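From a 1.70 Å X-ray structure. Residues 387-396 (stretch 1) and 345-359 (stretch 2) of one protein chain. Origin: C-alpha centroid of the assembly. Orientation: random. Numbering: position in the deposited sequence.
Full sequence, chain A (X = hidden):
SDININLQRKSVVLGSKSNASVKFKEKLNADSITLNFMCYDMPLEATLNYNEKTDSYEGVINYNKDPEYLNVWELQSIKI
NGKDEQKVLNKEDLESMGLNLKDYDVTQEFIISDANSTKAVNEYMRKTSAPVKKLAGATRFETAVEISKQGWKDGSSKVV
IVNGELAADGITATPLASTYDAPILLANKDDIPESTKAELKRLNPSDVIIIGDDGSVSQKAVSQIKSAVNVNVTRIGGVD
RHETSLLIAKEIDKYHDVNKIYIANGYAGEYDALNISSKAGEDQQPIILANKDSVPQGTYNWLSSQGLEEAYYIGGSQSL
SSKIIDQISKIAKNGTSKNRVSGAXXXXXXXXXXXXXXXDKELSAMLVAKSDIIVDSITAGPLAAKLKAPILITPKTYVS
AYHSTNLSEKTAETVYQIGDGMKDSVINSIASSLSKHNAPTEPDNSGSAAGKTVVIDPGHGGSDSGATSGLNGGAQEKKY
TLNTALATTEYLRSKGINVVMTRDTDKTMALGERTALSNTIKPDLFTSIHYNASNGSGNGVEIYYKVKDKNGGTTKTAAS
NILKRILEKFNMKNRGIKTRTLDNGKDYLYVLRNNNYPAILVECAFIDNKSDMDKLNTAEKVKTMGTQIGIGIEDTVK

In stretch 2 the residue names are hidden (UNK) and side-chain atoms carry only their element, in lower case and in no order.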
# COMPACT_ATOMS: atom_id res chain seq x y z
N LEU A 387 4.16 3.44 13.23
CA LEU A 387 5.47 3.28 12.57
C LEU A 387 5.74 4.33 11.49
O LEU A 387 6.87 4.41 10.97
CB LEU A 387 5.52 1.88 11.89
CG LEU A 387 5.35 0.71 12.85
CD1 LEU A 387 5.31 -0.63 12.04
CD2 LEU A 387 6.56 0.76 13.91
N LYS A 388 4.71 5.15 11.13
CA LYS A 388 4.77 6.18 10.09
C LYS A 388 5.24 5.51 8.77
O LYS A 388 6.19 5.99 8.12
CB LYS A 388 5.64 7.36 10.52
CG LYS A 388 5.10 8.01 11.84
CD LYS A 388 5.97 9.25 12.13
CE LYS A 388 5.62 10.05 13.39
NZ LYS A 388 4.17 10.29 13.48
N ALA A 389 4.59 4.43 8.43
CA ALA A 389 4.90 3.56 7.28
C ALA A 389 3.63 3.23 6.49
O ALA A 389 2.53 3.25 7.02
CB ALA A 389 5.53 2.24 7.77
N PRO A 390 3.76 2.96 5.19
CA PRO A 390 2.60 2.64 4.36
C PRO A 390 2.16 1.21 4.41
O PRO A 390 2.92 0.30 4.77
CB PRO A 390 3.09 2.96 2.92
CG PRO A 390 4.67 2.72 3.03
CD PRO A 390 5.05 3.07 4.45
N ILE A 391 0.89 1.00 4.03
CA ILE A 391 0.41 -0.36 3.85
C ILE A 391 0.37 -0.60 2.31
O ILE A 391 -0.19 0.21 1.57
CB ILE A 391 -1.02 -0.50 4.42
CG1 ILE A 391 -0.94 -0.42 5.98
CG2 ILE A 391 -1.65 -1.87 3.99
CD1 ILE A 391 -2.38 -0.38 6.61
N LEU A 392 0.98 -1.68 1.87
CA LEU A 392 0.94 -2.11 0.47
C LEU A 392 -0.03 -3.24 0.39
O LEU A 392 0.03 -4.14 1.23
CB LEU A 392 2.33 -2.61 0.09
CG LEU A 392 2.43 -2.96 -1.42
CD1 LEU A 392 3.79 -2.55 -1.90
CD2 LEU A 392 2.18 -4.48 -1.55
N ILE A 393 -0.96 -3.24 -0.61
CA ILE A 393 -1.85 -4.37 -0.72
C ILE A 393 -1.57 -5.09 -2.07
O ILE A 393 -1.27 -4.42 -3.05
CB ILE A 393 -3.36 -3.99 -0.65
CG1 ILE A 393 -3.73 -2.92 -1.70
CG2 ILE A 393 -3.66 -3.44 0.81
CD1 ILE A 393 -5.30 -2.66 -1.77
N THR A 394 -1.70 -6.40 -2.09
CA THR A 394 -1.44 -7.13 -3.33
C THR A 394 -2.11 -8.45 -3.16
O THR A 394 -2.39 -8.89 -2.04
CB THR A 394 0.08 -7.25 -3.56
OG1 THR A 394 0.32 -7.63 -4.93
CG2 THR A 394 0.75 -8.27 -2.60
N PRO A 395 -2.45 -9.12 -4.28
CA PRO A 395 -3.11 -10.41 -4.08
C PRO A 395 -2.19 -11.46 -3.44
O PRO A 395 -0.98 -11.32 -3.45
CB PRO A 395 -3.53 -10.81 -5.54
CG PRO A 395 -3.65 -9.49 -6.25
CD PRO A 395 -2.45 -8.72 -5.70
N LYS A 396 -2.78 -12.54 -2.96
CA LYS A 396 -2.00 -13.58 -2.28
C LYS A 396 -0.97 -14.26 -3.18
O LYS A 396 0.07 -14.65 -2.71
CB LYS A 396 -2.94 -14.69 -1.78
CG LYS A 396 -3.98 -14.26 -0.81
CD LYS A 396 -4.73 -15.51 -0.36
CE LYS A 396 -6.07 -15.59 -1.00
NZ LYS A 396 -7.14 -15.63 0.02
N UNK A 345 -7.44 0.57 -10.59
CA UNK A 345 -8.02 -0.36 -9.68
C UNK A 345 -7.39 -0.22 -8.24
O UNK A 345 -6.60 0.71 -8.05
o UNK A 345 -6.15 -3.15 -11.18
c UNK A 345 -6.38 -2.28 -10.32
c UNK A 345 -7.83 -1.80 -10.14
o UNK A 345 -5.49 -1.78 -9.61
N UNK A 346 -7.75 -1.10 -7.30
CA UNK A 346 -7.27 -0.96 -5.89
C UNK A 346 -5.73 -1.01 -5.82
O UNK A 346 -5.16 -0.36 -4.94
c UNK A 346 -7.41 -3.45 -5.33
c UNK A 346 -8.17 -4.52 -4.54
n UNK A 346 -10.03 -6.48 -3.78
n UNK A 346 -11.65 -5.50 -5.06
n UNK A 346 -9.54 -4.59 -4.99
c UNK A 346 -7.93 -2.05 -4.99
c UNK A 346 -10.41 -5.52 -4.61
N UNK A 347 -5.04 -1.76 -6.75
CA UNK A 347 -3.59 -1.87 -6.67
C UNK A 347 -2.94 -0.68 -7.23
O UNK A 347 -1.98 -0.19 -6.63
n UNK A 347 -4.62 -5.14 -7.63
c UNK A 347 -5.08 -6.14 -6.89
c UNK A 347 -3.80 -4.36 -6.84
c UNK A 347 -3.77 -4.94 -5.61
c UNK A 347 -3.11 -3.15 -7.37
n UNK A 347 -4.58 -6.05 -5.67
N UNK A 348 -3.43 -0.16 -8.40
CA UNK A 348 -2.84 1.08 -8.91
C UNK A 348 -3.12 2.19 -7.96
O UNK A 348 -2.25 3.06 -7.76
c UNK A 348 -3.36 1.49 -10.35
o UNK A 348 -1.82 3.46 -13.02
o UNK A 348 -3.85 2.73 -12.75
c UNK A 348 -2.39 2.58 -10.89
c UNK A 348 -2.71 2.95 -12.34
N UNK A 349 -4.30 2.22 -7.34
CA UNK A 349 -4.53 3.35 -6.41
C UNK A 349 -3.57 3.22 -5.14
O UNK A 349 -3.03 4.19 -4.67
o UNK A 349 -6.85 3.38 -7.09
c UNK A 349 -5.97 3.29 -5.92
c UNK A 349 -6.27 4.44 -4.97
N UNK A 350 -3.39 1.99 -4.68
CA UNK A 350 -2.45 1.76 -3.55
C UNK A 350 -1.05 2.27 -3.94
O UNK A 350 -0.40 3.01 -3.18
n UNK A 350 -1.94 0.40 -0.78
c UNK A 350 -1.56 -0.03 -2.03
o UNK A 350 -0.50 -0.65 -2.19
c UNK A 350 -2.43 0.28 -3.24
N UNK A 351 -0.58 1.93 -5.19
CA UNK A 351 0.76 2.39 -5.61
C UNK A 351 0.80 3.89 -5.76
O UNK A 351 1.83 4.51 -5.40
c UNK A 351 1.17 1.72 -6.96
N UNK A 352 -0.29 4.53 -6.25
CA UNK A 352 -0.22 6.00 -6.41
C UNK A 352 -0.26 6.70 -5.04
O UNK A 352 0.33 7.80 -4.88
c UNK A 352 -1.40 6.54 -7.30
c UNK A 352 -1.09 6.27 -8.78
n UNK A 352 -2.07 6.08 -9.63
o UNK A 352 0.11 6.22 -9.18
N UNK A 353 -0.99 6.12 -4.08
CA UNK A 353 -0.98 6.75 -2.73
C UNK A 353 0.44 6.64 -2.15
O UNK A 353 0.94 7.58 -1.54
c UNK A 353 -3.41 6.44 -2.15
c UNK A 353 -1.98 6.01 -1.81
c UNK A 353 -1.65 6.27 -0.31
N UNK A 354 1.05 5.44 -2.26
CA UNK A 354 2.42 5.30 -1.74
C UNK A 354 3.32 6.28 -2.46
O UNK A 354 4.09 7.00 -1.83
c UNK A 354 2.13 1.47 -1.04
c UNK A 354 4.39 3.58 -1.68
c UNK A 354 2.14 3.02 -0.83
c UNK A 354 2.85 3.81 -1.90
N UNK A 355 3.22 6.37 -3.80
CA UNK A 355 4.09 7.31 -4.50
C UNK A 355 3.86 8.75 -4.09
O UNK A 355 4.83 9.51 -3.91
c UNK A 355 3.79 8.18 -8.33
c UNK A 355 2.38 8.74 -8.24
c UNK A 355 4.48 8.21 -6.89
n UNK A 355 1.67 8.72 -9.55
c UNK A 355 3.86 7.12 -6.04
N UNK A 356 2.62 9.14 -3.89
CA UNK A 356 2.33 10.53 -3.56
C UNK A 356 2.53 10.92 -2.11
O UNK A 356 3.10 11.99 -1.84
c UNK A 356 0.85 10.75 -3.87
c UNK A 356 0.34 12.18 -3.52
o UNK A 356 0.65 10.49 -5.27
N UNK A 357 2.08 10.08 -1.20
CA UNK A 357 2.11 10.42 0.26
C UNK A 357 3.27 9.86 1.01
O UNK A 357 3.44 10.24 2.19
c UNK A 357 -1.64 12.81 0.07
c UNK A 357 0.76 9.94 0.90
c UNK A 357 -2.38 10.86 -1.04
c UNK A 357 -2.53 12.19 -0.75
c UNK A 357 -0.57 12.09 0.61
c UNK A 357 -0.41 10.73 0.33
c UNK A 357 -1.32 10.14 -0.50
N UNK A 358 4.09 8.97 0.41
CA UNK A 358 5.29 8.43 1.06
C UNK A 358 6.45 8.64 -0.02
O UNK A 358 7.01 7.66 -0.52
c UNK A 358 1.74 6.47 3.06
c UNK A 358 5.14 6.91 1.37
c UNK A 358 2.72 6.61 2.08
o UNK A 358 1.12 6.18 5.33
c UNK A 358 4.08 6.69 2.42
c UNK A 358 4.42 6.63 3.78
c UNK A 358 2.10 6.41 4.39
c UNK A 358 3.44 6.50 4.76
N UNK A 359 6.77 9.88 -0.33
CA UNK A 359 7.79 10.25 -1.31
C UNK A 359 9.21 9.84 -0.96
O UNK A 359 10.02 9.71 -1.87
c UNK A 359 6.22 11.09 0.30
c UNK A 359 7.63 11.77 -1.41
c UNK A 359 7.20 12.16 -0.08
O HOH W 1 1.79 5.92 7.90

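Position 345 has two side-chain carbons, the second carrying two oxygens, a short carboxylate: Asp345. It precedes the helix as its N-cap, and OD1 accepts from the backbone N of position 348 at 2.9 Å and, weakly, from that of position 347; so short an acid can fold back onto free amides.

At 346, three carbons, a nitrogen and a carbon with two more nitrogens spell a guanidinium; CB lies 4.2 Å from Ile393 CD1. This is Arg346, long enough for NH1 to bond elsewhere in the structure.

Position 347 bears one carbon and a five-membered ring with two nitrogens. Ile393 O lies at the ring edge, 3.6 Å from a ring carbon, and Pro395 CD is 3.4 Å from a ring nitrogen. This is His347, a flat ring that fits beside the strand's end.

Position 348, three carbons ending in two oxygens, is Glu348, partly exposed, its OE1 bonded just outside the stretches. At 349 one carbon carries an oxygen and a carbon: Thr349, whose OG1 donates to Asp345 O (2.8 Å), satisfying a buried hydroxyl.

Position 350 has two carbons, the second bearing one oxygen and one nitrogen. The nitrogen is 2.9 Å from Ile391 O and the oxygen 3.1 Å from Ile393 N, so donor and acceptor are both needed: Asn350, a short amide.

A single carbon at 351 gives Ala351, compact and buried. Position 352 repeats the two-carbon amide beyond reach of stretch 1: Asn352, whose OD1 accepts from position 355. Three carbons forked at the first make 353 Val353, apolar and buried.

Position 354 has four carbons, forked at the first; its longer arm lies 3.9 Å from Pro390 CB and 4.2 Å from Leu392 CB. This is Ile354, an apolar fit to a buried surface.

Four carbons in a row ending in nitrogen identify 355 as Lys355, exposed, with NZ donating to Asn352 OD1 (3.0 Å). Position 356, one carbon with an oxygen and a carbon, is Thr356; OG1 donates to Asn352 O at 2.7 Å. One carbon and a six-carbon ring make 357 Phe357, partly exposed.

Position 358 adds an oxygen to such a ring. Pro390 CB sits over its face, 3.6 Å from the centroid, and the oxygen is 2.7 Å from water 1, which donates to Ala389 O (2.9 Å): Tyr358. Three carbons closing onto the backbone nitrogen make 359 Pro359, past the helix, where a missing N-H costs no helical bond.

The helix runs nearly antiparallel to the strand, at 159°. Asn350 clasps the strand's backbone; Ile354 and Tyr358 pack around Pro390, and His347 meets Ile393 and Pro395.

Stretch 2, residues 345-359: DRHETNANVIKTFYP
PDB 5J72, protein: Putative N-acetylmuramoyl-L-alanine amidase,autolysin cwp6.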